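Local structure of ULam111 (Flavobacterium sp., 5WUT) at residues D29-P32 and N33-W36; E118-I121 and L122-V125; T139-G143 and N144-T148; T187-E191 and A192-Y196; D219-F222 and P223-F226. The protein probably hydrolyses the beta-1,3-glucan laminarin, as a laminarinase of glycoside hydrolase family 16 built on a beta-jelly-roll fold. All blocks are in the same frame, centred on the assembly; numbering follows the deposited sequence.

Interaction 1: D29-P32 and N33-W36; sequences DGCP and NCGW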
loop_
_atom_site.group_PDB
_atom_site.type_symbol
_atom_site.label_atom_id
_atom_site.label_comp_id
_atom_site.label_asym_id
_atom_site.label_seq_id
_atom_site.Cartn_x
_atom_site.Cartn_y
_atom_site.Cartn_z
ATOM N N ASP A 29 -0.456 36.282 -0.453
ATOM C CA ASP A 29 -1.750 35.844 0.042
ATOM C C ASP A 29 -2.675 35.234 -1.016
ATOM O O ASP A 29 -3.771 34.749 -0.690
ATOM C CB ASP A 29 -2.457 37.039 0.718
ATOM C CG ASP A 29 -2.652 38.235 -0.217
ATOM O OD1 ASP A 29 -2.477 38.108 -1.445
ATOM O OD2 ASP A 29 -2.996 39.327 0.295
ATOM N N GLY A 30 -2.233 35.240 -2.270
ATOM C CA GLY A 30 -2.987 34.655 -3.365
ATOM C C GLY A 30 -3.956 35.602 -4.055
ATOM O O GLY A 30 -4.488 35.276 -5.115
ATOM N N CYS A 31 -4.196 36.773 -3.461
ATOM C CA CYS A 31 -5.118 37.752 -4.048
ATOM C C CYS A 31 -4.775 38.062 -5.504
ATOM O O CYS A 31 -3.600 38.183 -5.849
ATOM C CB CYS A 31 -5.132 39.029 -3.215
ATOM S SG CYS A 31 -5.774 38.814 -1.549
ATOM N N PRO A 32 -5.805 38.214 -6.364
ATOM C CA PRO A 32 -7.229 38.328 -6.014
ATOM C C PRO A 32 -7.925 37.012 -5.658
ATOM O O PRO A 32 -9.054 37.037 -5.160
ATOM C CB PRO A 32 -7.860 38.917 -7.281
ATOM C CG PRO A 32 -6.917 38.594 -8.396
ATOM C CD PRO A 32 -5.573 38.256 -7.820
ATOM N N ASN A 33 -7.263 35.886 -5.891
ATOM C CA ASN A 33 -7.728 34.623 -5.325
ATOM C C ASN A 33 -7.226 34.494 -3.892
ATOM O O ASN A 33 -6.433 33.602 -3.582
ATOM C CB ASN A 33 -7.267 33.437 -6.175
ATOM C CG ASN A 33 -7.983 32.142 -5.810
ATOM O OD1 ASN A 33 -9.068 32.162 -5.233
ATOM N ND2 ASN A 33 -7.377 31.012 -6.157
ATOM N N CYS A 34 -7.683 35.398 -3.028
ATOM C CA CYS A 34 -7.158 35.520 -1.666
ATOM C C CYS A 34 -7.329 34.235 -0.861
ATOM O O CYS A 34 -8.407 33.643 -0.842
ATOM C CB CYS A 34 -7.844 36.679 -0.933
ATOM S SG CYS A 34 -7.741 38.304 -1.764
ATOM N N GLY A 35 -6.274 33.835 -0.160
ATOM C CA GLY A 35 -6.287 32.600 0.609
ATOM C C GLY A 35 -6.076 31.369 -0.249
ATOM O O GLY A 35 -6.371 30.245 0.176
ATOM N N TRP A 36 -5.577 31.597 -1.463
ATOM C CA TRP A 36 -5.219 30.554 -2.421
ATOM C C TRP A 36 -6.339 29.587 -2.778
ATOM O O TRP A 36 -6.085 28.440 -3.126
ATOM C CB TRP A 36 -4.007 29.792 -1.876
ATOM C CG TRP A 36 -2.844 30.725 -1.740
ATOM C CD1 TRP A 36 -2.449 31.383 -0.616
ATOM C CD2 TRP A 36 -1.949 31.132 -2.782
ATOM N NE1 TRP A 36 -1.353 32.178 -0.886
ATOM C CE2 TRP A 36 -1.031 32.043 -2.213
ATOM C CE3 TRP A 36 -1.834 30.813 -4.142
ATOM C CZ2 TRP A 36 -0.008 32.629 -2.957
ATOM C CZ3 TRP A 36 -0.820 31.402 -4.877
ATOM C CH2 TRP A 36 0.075 32.302 -4.281
#
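Cys31 and Cys34 are tied by a disulfide, SG to SG 2.0 Å, which closes a Cys-Pro-Asn-Cys loop on the surface just before helix 35-39. The torsion about the S-S bond is 121°, wider than the near right angle of a relaxed disulfide, and the peptide before Pro32 is cis; both are consistent with the short span between the two cysteines. At the apex Asn33 is the centre of an inverse gamma turn, whose bond from Cys34 N to Pro32 O (3.0 Å) is weak.

Trp36 covers the start of the loop. From CB its CG departs anti to the carbonyl carbon (chi1 -62°), which lays the indole against the peptide joining Asp29 and Gly30. On the five-membered ring, CD1 lies 3.6 Å from Asp29 O, and NE1 lies 3.3 Å from Asp29 C while giving its hydrogen bond to Gly28 O. Where the rings fuse, CE2 rests 3.4 Å from Gly30 N. Farther out, the benzene part takes Gly30 CA over its face in a CH-pi contact, 3.6 Å from the ring centroid and 17° off the normal. Tyr44 meets the same indole edge-to-face.

Two hydrogen bonds tie Asp29 into the loop. Its backbone O accepts from Gly35 N at 2.7 Å, with the donor almost in line with the carbonyl bond. Its side chain makes an Asx turn: Cys31 N reaches Asp29 OD1 at 3.0 Å, from above the carboxylate plane.

Interaction 2: E118-I121 and L122-V125; sequences EIDI and LEYV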
loop_
_atom_site.group_PDB
_atom_site.type_symbol
_atom_site.label_atom_id
_atom_site.label_comp_id
_atom_site.label_asym_id
_atom_site.label_seq_id
_atom_site.Cartn_x
_atom_site.Cartn_y
_atom_site.Cartn_z
ATOM N N GLU A 118 -5.802 18.712 -12.710
ATOM C CA GLU A 118 -4.940 18.690 -11.538
ATOM C C GLU A 118 -4.725 17.248 -11.111
ATOM O O GLU A 118 -5.665 16.450 -11.152
ATOM C CB GLU A 118 -5.573 19.502 -10.401
ATOM C CG GLU A 118 -4.834 19.421 -9.061
ATOM C CD GLU A 118 -5.486 20.247 -7.956
ATOM O OE1 GLU A 118 -6.245 21.193 -8.259
ATOM O OE2 GLU A 118 -5.241 19.951 -6.777
ATOM N N ILE A 119 -3.499 16.919 -10.713
ATOM C CA ILE A 119 -3.160 15.591 -10.187
ATOM C C ILE A 119 -2.599 15.740 -8.779
ATOM O O ILE A 119 -1.565 16.378 -8.594
ATOM C CB ILE A 119 -2.109 14.848 -11.061
ATOM C CG1 ILE A 119 -2.470 14.927 -12.546
ATOM C CG2 ILE A 119 -1.936 13.381 -10.564
ATOM C CD1 ILE A 119 -1.396 14.379 -13.461
ATOM N N ASP A 120 -3.282 15.166 -7.788
ATOM C CA ASP A 120 -2.863 15.276 -6.399
ATOM C C ASP A 120 -2.177 13.990 -5.971
ATOM O O ASP A 120 -2.830 12.951 -5.783
ATOM C CB ASP A 120 -4.053 15.552 -5.482
ATOM C CG ASP A 120 -4.718 16.867 -5.774
ATOM O OD1 ASP A 120 -4.039 17.779 -6.262
ATOM O OD2 ASP A 120 -5.917 16.997 -5.470
ATOM N N ILE A 121 -0.865 14.071 -5.782
ATOM C CA ILE A 121 -0.043 12.876 -5.607
ATOM C C ILE A 121 0.305 12.602 -4.137
ATOM O O ILE A 121 0.110 11.488 -3.646
ATOM C CB ILE A 121 1.252 13.004 -6.439
ATOM C CG1 ILE A 121 0.904 13.283 -7.909
ATOM C CG2 ILE A 121 2.105 11.739 -6.285
ATOM C CD1 ILE A 121 2.134 13.602 -8.791
ATOM N N LEU A 122 0.854 13.610 -3.450
ATOM C CA LEU A 122 1.032 13.568 -2.005
ATOM C C LEU A 122 0.032 14.551 -1.430
ATOM O O LEU A 122 0.103 15.734 -1.726
ATOM C CB LEU A 122 2.472 13.940 -1.596
ATOM C CG LEU A 122 2.892 13.940 -0.111
ATOM C CD1 LEU A 122 4.399 14.049 -0.063
ATOM C CD2 LEU A 122 2.274 15.038 0.771
ATOM N N GLU A 123 -0.916 14.059 -0.639
ATOM C CA GLU A 123 -1.875 14.930 0.043
ATOM C C GLU A 123 -2.114 14.395 1.439
ATOM O O GLU A 123 -2.502 13.236 1.612
ATOM C CB GLU A 123 -3.204 15.001 -0.690
ATOM C CG GLU A 123 -3.119 15.447 -2.115
ATOM C CD GLU A 123 -2.883 16.936 -2.256
ATOM O OE1 GLU A 123 -3.117 17.693 -1.285
ATOM O OE2 GLU A 123 -2.463 17.345 -3.361
ATOM N N TYR A 124 -1.900 15.244 2.434
ATOM C CA TYR A 124 -2.049 14.860 3.831
ATOM C C TYR A 124 -2.576 16.050 4.585
ATOM O O TYR A 124 -2.123 17.166 4.351
ATOM C CB TYR A 124 -0.710 14.406 4.402
ATOM C CG TYR A 124 -0.649 14.140 5.886
ATOM C CD1 TYR A 124 -0.097 15.082 6.746
ATOM C CD2 TYR A 124 -1.076 12.924 6.426
ATOM C CE1 TYR A 124 -0.006 14.832 8.114
ATOM C CE2 TYR A 124 -0.982 12.668 7.776
ATOM C CZ TYR A 124 -0.446 13.630 8.616
ATOM O OH TYR A 124 -0.353 13.381 9.961
ATOM N N VAL A 125 -3.561 15.836 5.447
ATOM C CA VAL A 125 -3.975 16.915 6.336
ATOM C C VAL A 125 -3.742 16.434 7.748
ATOM O O VAL A 125 -4.231 15.375 8.145
ATOM C CB VAL A 125 -5.436 17.359 6.105
ATOM C CG1 VAL A 125 -5.550 18.061 4.768
ATOM C CG2 VAL A 125 -6.407 16.181 6.173
HETATM O O HOH W 1 -1.160 11.130 -1.035
#
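Asp120 and Glu123 lie three residues apart yet turn their side chains to the same face, because a classic beta bulge at Ile121 and Leu122, both opposite Phe101, shifts the alternation of strand 118-123. The sequence Glu-Ile-Asp-Ile-Leu-Glu matches the bulged family 16 signature, whose two glutamates are the nucleophile and acid/base in relatives; Glu118 and Glu123 probably do the same here.

The carboxylates of Asp120 and Glu123 are turned 61° against each other, so they do not stack. Glu123 folds back at its second torsion (chi2 -75°), which carries OE2 over the root of the Asp120 side chain, 3.2 Å from Asp120 CB. Its other oxygen, OE1, is held by Trp98 NE1. Glu118, two residues before Asp120, approaches from its other side, with OE2 2.5 Å from Asp120 OD1 and OE1 bonded to Trp113 NE1. Asp120 thus stands between the two glutamates.

On the reverse side Ile121 and Leu122 both point into the hydrophobic layer and touch Tyr163, while Leu122 also packs on Phe101. At the bulge a single water joins the two segments, giving a hydrogen bond to Ile121 O (2.9 Å) and accepting one from Glu123 N (3.0 Å).

Interaction 3: T139-G143 and N144-T148; sequences TASHG and NTINT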
loop_
_atom_site.group_PDB
_atom_site.type_symbol
_atom_site.label_atom_id
_atom_site.label_comp_id
_atom_site.label_asym_id
_atom_site.label_seq_id
_atom_site.Cartn_x
_atom_site.Cartn_y
_atom_site.Cartn_z
ATOM N N THR A 139 -12.845 19.580 -15.088
ATOM C CA THR A 139 -14.162 20.199 -15.260
ATOM C C THR A 139 -15.279 19.244 -14.817
ATOM O O THR A 139 -16.241 19.656 -14.160
ATOM C CB THR A 139 -14.382 20.634 -16.709
ATOM O OG1 THR A 139 -13.615 21.815 -16.945
ATOM C CG2 THR A 139 -15.853 20.945 -16.976
ATOM N N ALA A 140 -15.127 17.964 -15.138
ATOM C CA ALA A 140 -16.138 16.973 -14.773
ATOM C C ALA A 140 -16.309 16.805 -13.256
ATOM O O ALA A 140 -17.424 16.578 -12.783
ATOM C CB ALA A 140 -15.800 15.610 -15.423
ATOM N N SER A 141 -15.217 16.892 -12.496
ATOM C CA SER A 141 -15.285 16.803 -11.038
ATOM C C SER A 141 -14.112 17.542 -10.398
ATOM O O SER A 141 -12.959 17.199 -10.628
ATOM C CB SER A 141 -15.305 15.340 -10.565
ATOM O OG SER A 141 -15.703 15.279 -9.199
ATOM N N HIS A 142 -14.412 18.559 -9.604
ATOM C CA HIS A 142 -13.380 19.400 -9.000
ATOM C C HIS A 142 -13.828 19.955 -7.657
ATOM O O HIS A 142 -15.017 20.059 -7.393
ATOM C CB HIS A 142 -13.032 20.565 -9.932
ATOM C CG HIS A 142 -14.229 21.336 -10.401
ATOM N ND1 HIS A 142 -14.916 21.003 -11.549
ATOM C CD2 HIS A 142 -14.884 22.394 -9.866
ATOM C CE1 HIS A 142 -15.923 21.839 -11.717
ATOM N NE2 HIS A 142 -15.930 22.690 -10.708
ATOM N N GLY A 143 -12.864 20.348 -6.832
ATOM C CA GLY A 143 -13.155 20.876 -5.511
ATOM C C GLY A 143 -13.442 19.693 -4.613
ATOM O O GLY A 143 -12.518 19.020 -4.156
ATOM N N ASN A 144 -14.721 19.438 -4.360
ATOM C CA ASN A 144 -15.109 18.215 -3.661
ATOM C C ASN A 144 -15.218 17.098 -4.689
ATOM O O ASN A 144 -16.290 16.561 -4.969
ATOM C CB ASN A 144 -16.416 18.393 -2.872
ATOM C CG ASN A 144 -17.512 19.052 -3.686
ATOM O OD1 ASN A 144 -17.249 19.898 -4.541
ATOM N ND2 ASN A 144 -18.754 18.674 -3.412
ATOM N N THR A 145 -14.071 16.764 -5.260
ATOM C CA THR A 145 -14.024 15.848 -6.378
ATOM C C THR A 145 -14.427 14.435 -5.980
ATOM O O THR A 145 -14.129 13.966 -4.875
ATOM C CB THR A 145 -12.604 15.836 -7.018
ATOM O OG1 THR A 145 -12.570 14.897 -8.099
ATOM C CG2 THR A 145 -11.544 15.447 -5.997
ATOM N N ILE A 146 -15.110 13.750 -6.886
ATOM C CA ILE A 146 -15.460 12.361 -6.613
ATOM C C ILE A 146 -14.334 11.427 -7.022
ATOM O O ILE A 146 -14.344 10.245 -6.653
ATOM C CB ILE A 146 -16.732 11.914 -7.341
ATOM C CG1 ILE A 146 -16.514 11.938 -8.857
ATOM C CG2 ILE A 146 -17.903 12.772 -6.903
ATOM C CD1 ILE A 146 -17.206 10.827 -9.596
ATOM N N ASN A 147 -13.381 11.944 -7.803
ATOM C CA ASN A 147 -12.250 11.130 -8.253
ATOM C C ASN A 147 -11.110 11.264 -7.251
ATOM O O ASN A 147 -10.126 12.007 -7.427
ATOM C CB ASN A 147 -11.832 11.508 -9.677
ATOM C CG ASN A 147 -12.934 11.229 -10.681
ATOM O OD1 ASN A 147 -13.508 10.134 -10.696
ATOM N ND2 ASN A 147 -13.268 12.221 -11.485
ATOM N N THR A 148 -11.287 10.539 -6.156
ATOM C CA THR A 148 -10.402 10.628 -5.020
ATOM C C THR A 148 -10.442 9.319 -4.249
ATOM O O THR A 148 -11.390 8.536 -4.351
ATOM C CB THR A 148 -10.780 11.815 -4.093
ATOM O OG1 THR A 148 -9.777 11.991 -3.093
ATOM C CG2 THR A 148 -12.151 11.626 -3.421
HETATM O O HOH W 2 -11.859 14.676 -11.560
#
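Ser141 turns its CB toward the returning chain and sets OG against Thr145 and Ile146, 3.3 Å from Thr145 CA and 3.5 Å from Ile146 CG1. With OG anti to the backbone N (chi1 -166°), the hydroxyl oxygen lies in front of the Ile146 amide and accepts its hydrogen bond at 2.8 Å, almost straight at 168°. This is the one strong direct hydrogen bond between 139-143 and 144-148. A water gives a second link, donating to Ser141 O (2.9 Å) and accepting from Asn147 ND2 (2.8 Å).

Nearer the tip, Gly143, with positive phi, starts the reversal, and Thr145 N returns a weak bond to Gly143 O at 3.0 Å. Thr145 in turn fixes the outgoing arm: OG1 accepts from Asn147 N at 3.1 Å and is also bonded to Leu136 O, which ties the loop back to strand 131-137. On the incoming arm the His142 ring is held through ND1 to Thr138 O, and Gly143 N is bonded to His137 ND1.

The whole is an irregular surface connection between the antiparallel strands 131-137 and 148-152, built from small turns: an ST turn at Thr145 and inverse gamma turns centred on Asn144 and Asn147.

Interaction 4: T187-E191 and A192-Y196; sequences TDKTE and AIWPY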
loop_
_atom_site.group_PDB
_atom_site.type_symbol
_atom_site.label_atom_id
_atom_site.label_comp_id
_atom_site.label_asym_id
_atom_site.label_seq_id
_atom_site.Cartn_x
_atom_site.Cartn_y
_atom_site.Cartn_z
ATOM N N THR A 187 -13.711 5.620 -19.368
ATOM C CA THR A 187 -13.834 5.095 -20.719
ATOM C C THR A 187 -14.093 6.247 -21.684
ATOM O O THR A 187 -13.710 6.198 -22.852
ATOM C CB THR A 187 -14.963 4.058 -20.819
ATOM O OG1 THR A 187 -16.167 4.622 -20.290
ATOM C CG2 THR A 187 -14.602 2.808 -20.021
ATOM N N ASP A 188 -14.729 7.291 -21.167
ATOM C CA ASP A 188 -15.063 8.482 -21.940
ATOM C C ASP A 188 -14.069 9.613 -21.716
ATOM O O ASP A 188 -14.172 10.343 -20.732
ATOM C CB ASP A 188 -16.470 8.951 -21.566
ATOM C CG ASP A 188 -16.950 10.094 -22.425
ATOM O OD1 ASP A 188 -16.261 10.432 -23.411
ATOM O OD2 ASP A 188 -18.020 10.658 -22.116
ATOM N N LYS A 189 -13.087 9.751 -22.600
ATOM C CA LYS A 189 -12.047 10.743 -22.362
ATOM C C LYS A 189 -12.197 12.058 -23.133
ATOM O O LYS A 189 -11.332 12.435 -23.927
ATOM C CB LYS A 189 -10.685 10.124 -22.642
ATOM C CG LYS A 189 -10.270 9.185 -21.534
ATOM C CD LYS A 189 -8.859 8.730 -21.703
ATOM C CE LYS A 189 -8.434 7.890 -20.530
ATOM N NZ LYS A 189 -9.080 6.544 -20.581
ATOM N N THR A 190 -13.282 12.771 -22.866
ATOM C CA THR A 190 -13.405 14.146 -23.311
ATOM C C THR A 190 -12.396 14.991 -22.535
ATOM O O THR A 190 -11.854 14.529 -21.528
ATOM C CB THR A 190 -14.804 14.680 -23.062
ATOM O OG1 THR A 190 -15.035 14.698 -21.649
ATOM C CG2 THR A 190 -15.848 13.789 -23.727
ATOM N N GLU A 191 -12.159 16.227 -22.971
ATOM C CA GLU A 191 -11.263 17.110 -22.222
ATOM C C GLU A 191 -11.828 17.426 -20.831
ATOM O O GLU A 191 -11.069 17.601 -19.868
ATOM C CB GLU A 191 -10.988 18.410 -22.995
ATOM C CG GLU A 191 -9.924 19.284 -22.308
ATOM C CD GLU A 191 -9.492 20.498 -23.121
ATOM O OE1 GLU A 191 -9.207 20.331 -24.332
ATOM O OE2 GLU A 191 -9.428 21.613 -22.541
ATOM N N ALA A 192 -13.154 17.464 -20.710
ATOM C CA ALA A 192 -13.791 17.758 -19.429
ATOM C C ALA A 192 -13.490 16.665 -18.414
ATOM O O ALA A 192 -13.289 16.936 -17.231
ATOM C CB ALA A 192 -15.301 17.924 -19.602
ATOM N N ILE A 193 -13.464 15.424 -18.886
ATOM C CA ILE A 193 -13.199 14.269 -18.033
ATOM C C ILE A 193 -11.703 13.987 -17.932
ATOM O O ILE A 193 -11.196 13.589 -16.879
ATOM C CB ILE A 193 -13.943 13.038 -18.588
ATOM C CG1 ILE A 193 -15.441 13.233 -18.392
ATOM C CG2 ILE A 193 -13.488 11.747 -17.919
ATOM C CD1 ILE A 193 -16.284 12.232 -19.132
ATOM N N TRP A 194 -10.993 14.243 -19.025
ATOM C CA TRP A 194 -9.592 13.843 -19.140
ATOM C C TRP A 194 -8.752 14.914 -19.809
ATOM O O TRP A 194 -8.470 14.836 -21.008
ATOM C CB TRP A 194 -9.497 12.527 -19.928
ATOM C CG TRP A 194 -8.123 11.902 -20.002
ATOM C CD1 TRP A 194 -7.211 12.049 -21.004
ATOM C CD2 TRP A 194 -7.536 10.996 -19.057
ATOM N NE1 TRP A 194 -6.087 11.299 -20.742
ATOM C CE2 TRP A 194 -6.262 10.648 -19.549
ATOM C CE3 TRP A 194 -7.962 10.453 -17.842
ATOM C CZ2 TRP A 194 -5.405 9.779 -18.867
ATOM C CZ3 TRP A 194 -7.113 9.590 -17.167
ATOM C CH2 TRP A 194 -5.845 9.265 -17.684
ATOM N N PRO A 195 -8.364 15.933 -19.037
ATOM C CA PRO A 195 -7.453 16.962 -19.539
ATOM C C PRO A 195 -5.993 16.517 -19.451
ATOM O O PRO A 195 -5.118 17.378 -19.377
ATOM C CB PRO A 195 -7.704 18.134 -18.593
ATOM C CG PRO A 195 -8.059 17.446 -17.283
ATOM C CD PRO A 195 -8.892 16.269 -17.700
ATOM N N TYR A 196 -5.737 15.212 -19.429
ATOM C CA TYR A 196 -4.404 14.724 -19.087
ATOM C C TYR A 196 -3.542 14.283 -20.274
ATOM O O TYR A 196 -2.565 13.560 -20.084
ATOM C CB TYR A 196 -4.533 13.574 -18.072
ATOM C CG TYR A 196 -5.221 14.051 -16.809
ATOM C CD1 TYR A 196 -4.595 14.954 -15.962
ATOM C CD2 TYR A 196 -6.503 13.637 -16.485
ATOM C CE1 TYR A 196 -5.216 15.426 -14.820
ATOM C CE2 TYR A 196 -7.142 14.110 -15.326
ATOM C CZ TYR A 196 -6.484 15.004 -14.498
ATOM O OH TYR A 196 -7.100 15.488 -13.366
HETATM O O HOH W 3 -9.330 14.379 -23.707
#
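Lys189 lies flat along the indole of Trp194, in a loop where the chain between strands 179-184 and 200-208 makes an alpha-turn from Thr190 to Trp194. The two side chains run side by side and point the same way. CD lies over the five-membered ring, and CE stands over the centre of the benzene part, 3.6 Å from its centroid and 12° off the normal, a CH-pi contact. The bend at the last torsion (chi4 73°) lifts the amine away from the ring, so that NZ is 4.8 Å from that centroid, still over the face, as a longer cation-pi pair.

The same shell holds a second contact, of a methyl group on a carbonyl oxygen. Ile193 sits against the backbone of Asp188, with CG2 3.2 Å from Asp188 O, and its side chain meets that of Asp188 at about a right angle.

The turn that brings these groups together is held chiefly by Thr190. Its carbonyl O accepts from Trp194 N at 2.7 Å, nearly in line with the C=O bond, and weakly from Ile193 N. Its hydroxyl, OG1, lying between the backbone N and the carbonyl carbon (chi1 64°), also accepts from Ile193 N at 3.3 Å, so this amide is shared between two oxygens of one residue.

Farther out, Lys189 NZ is fixed by Pro186 O and Asp170 O, and Trp194 NE1 by Asp197 OD1. The opposite indole face is covered near its rim by Tyr196 CB. Between the two arms one water donates to both Lys189 O (2.8 Å) and Trp194 O (2.9 Å).

Interaction 5: D219-F222 and P223-F226; sequences DAIF and PQDF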
loop_
_atom_site.group_PDB
_atom_site.type_symbol
_atom_site.label_atom_id
_atom_site.label_comp_id
_atom_site.label_asym_id
_atom_site.label_seq_id
_atom_site.Cartn_x
_atom_site.Cartn_y
_atom_site.Cartn_z
ATOM N N ASP A 219 -2.106 25.958 17.141
ATOM C CA ASP A 219 -0.935 26.822 17.019
ATOM C C ASP A 219 0.289 26.297 17.773
ATOM O O ASP A 219 1.404 26.767 17.554
ATOM C CB ASP A 219 -1.276 28.238 17.494
ATOM C CG ASP A 219 -2.179 28.978 16.522
ATOM O OD1 ASP A 219 -2.089 28.729 15.300
ATOM O OD2 ASP A 219 -3.001 29.806 16.980
ATOM N N ALA A 220 0.099 25.315 18.646
ATOM C CA ALA A 220 1.221 24.738 19.374
ATOM C C ALA A 220 2.128 23.905 18.461
ATOM O O ALA A 220 3.262 23.593 18.832
ATOM C CB ALA A 220 0.724 23.879 20.520
ATOM N N ILE A 221 1.636 23.541 17.279
ATOM C CA ILE A 221 2.414 22.646 16.414
ATOM C C ILE A 221 3.601 23.332 15.736
ATOM O O ILE A 221 4.531 22.668 15.294
ATOM C CB ILE A 221 1.536 21.979 15.298
ATOM C CG1 ILE A 221 1.157 22.961 14.180
ATOM C CG2 ILE A 221 0.311 21.303 15.897
ATOM C CD1 ILE A 221 0.265 22.330 13.087
ATOM N N PHE A 222 3.566 24.655 15.640
ATOM C CA PHE A 222 4.568 25.375 14.861
ATOM C C PHE A 222 5.862 25.553 15.638
ATOM O O PHE A 222 5.832 25.792 16.844
ATOM C CB PHE A 222 4.013 26.726 14.417
ATOM C CG PHE A 222 2.806 26.608 13.554
ATOM C CD1 PHE A 222 2.942 26.171 12.239
ATOM C CD2 PHE A 222 1.541 26.866 14.049
ATOM C CE1 PHE A 222 1.831 26.032 11.416
ATOM C CE2 PHE A 222 0.425 26.731 13.237
ATOM C CZ PHE A 222 0.571 26.303 11.919
ATOM N N PRO A 223 7.007 25.462 14.948
ATOM C CA PRO A 223 7.163 25.271 13.499
ATOM C C PRO A 223 7.072 23.809 13.049
ATOM O O PRO A 223 7.359 22.908 13.824
ATOM C CB PRO A 223 8.562 25.829 13.237
ATOM C CG PRO A 223 9.310 25.510 14.484
ATOM C CD PRO A 223 8.306 25.682 15.613
ATOM N N GLN A 224 6.670 23.590 11.797
ATOM C CA GLN A 224 6.591 22.234 11.252
ATOM C C GLN A 224 7.351 22.126 9.944
ATOM O O GLN A 224 7.241 23.008 9.092
ATOM C CB GLN A 224 5.132 21.834 11.037
ATOM C CG GLN A 224 4.403 21.375 12.299
ATOM C CD GLN A 224 5.028 20.135 12.927
ATOM O OE1 GLN A 224 5.435 19.202 12.227
ATOM N NE2 GLN A 224 5.105 20.117 14.249
ATOM N N ASP A 225 8.085 21.023 9.779
ATOM C CA ASP A 225 8.897 20.787 8.589
ATOM C C ASP A 225 8.273 19.750 7.649
ATOM O O ASP A 225 7.860 18.666 8.082
ATOM C CB ASP A 225 10.293 20.286 8.964
ATOM C CG ASP A 225 11.173 21.355 9.588
ATOM O OD1 ASP A 225 10.811 22.545 9.576
ATOM O OD2 ASP A 225 12.261 20.978 10.073
ATOM N N PHE A 226 8.245 20.102 6.368
ATOM C CA PHE A 226 7.869 19.227 5.253
ATOM C C PHE A 226 9.137 19.036 4.440
ATOM O O PHE A 226 9.652 20.004 3.877
ATOM C CB PHE A 226 6.761 19.895 4.442
ATOM C CG PHE A 226 6.288 19.134 3.219
ATOM C CD1 PHE A 226 6.350 17.749 3.128
ATOM C CD2 PHE A 226 5.713 19.841 2.172
ATOM C CE1 PHE A 226 5.855 17.093 1.981
ATOM C CE2 PHE A 226 5.235 19.201 1.028
ATOM C CZ PHE A 226 5.308 17.823 0.939
#
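Gln224 reaches back over a cis-proline turn to Ile221, and this supplies the one hydrogen bond between 219-222 and 223-226. The amide nitrogen NE2 gives it to Ile221 O at 2.8 Å, with a fairly straight N-H...O angle of 158°. The oxygen lies close to the amide plane of Gln224, while the donor is tilted 17° from the carbonyl plane of Ile221. A bend at the second torsion (chi2 -62°) curls the glutamine chain back toward the turn. The other end of the amide is also held, since OE1 accepts from Val93 N; with both ends engaged, the rotation of the group is fixed.

The apolar contacts lie beside this bond. Ile221 CG1 meets Gln224 CG at 4.1 Å, the two side chains crossing at about a right angle. The same CG1 sits over the centre of the Phe222 ring, 3.8 Å above its plane, so one methylene touches both neighbours. Pro223 CA approaches that ring at its edge.

The backbone geometry is set by the cis peptide between Phe222 and Pro223, which brings their CA atoms to 2.9 Å. The carbonyl oxygens of Ile221 and Pro223 come within 3.2 Å of each other, two acceptors with no bond between them.

The turn ends the loop after helix 210-213 and feeds strand 224-234. Gln224 and Phe226 pair through the backbone with Ala60 and Ile58 of strand 55-63, while the Phe222 ring packs on Tyr67, on Ile208 of strand 200-208 and on Ile97 of strand 97-105.

How the interactions relate
Interaction 2 is the buried one, its centre about 5 Å from the centre of the chain, and it alone brings several carboxylates together. The others are turns at the surface or, in interaction 4, partly buried: a disulfide and CH-pi contact in interaction 1, hydroxyl and water bonds in interaction 3, a lysine chain over an indole face (CH-pi and cation-pi) in interaction 4 and an amide bond beside a cis-proline in interaction 5. Interactions 3 and 4 join through Ala140 N and Ala192 O, 3.0 Å apart. Interaction 4 also reaches the bulged strand, Tyr196 OH probably bonding Glu118 O at 2.8 Å, while interaction 5 meets it through Phe226 on Leu122. Interactions 4 and 5 lie on opposite sides of the chain centre.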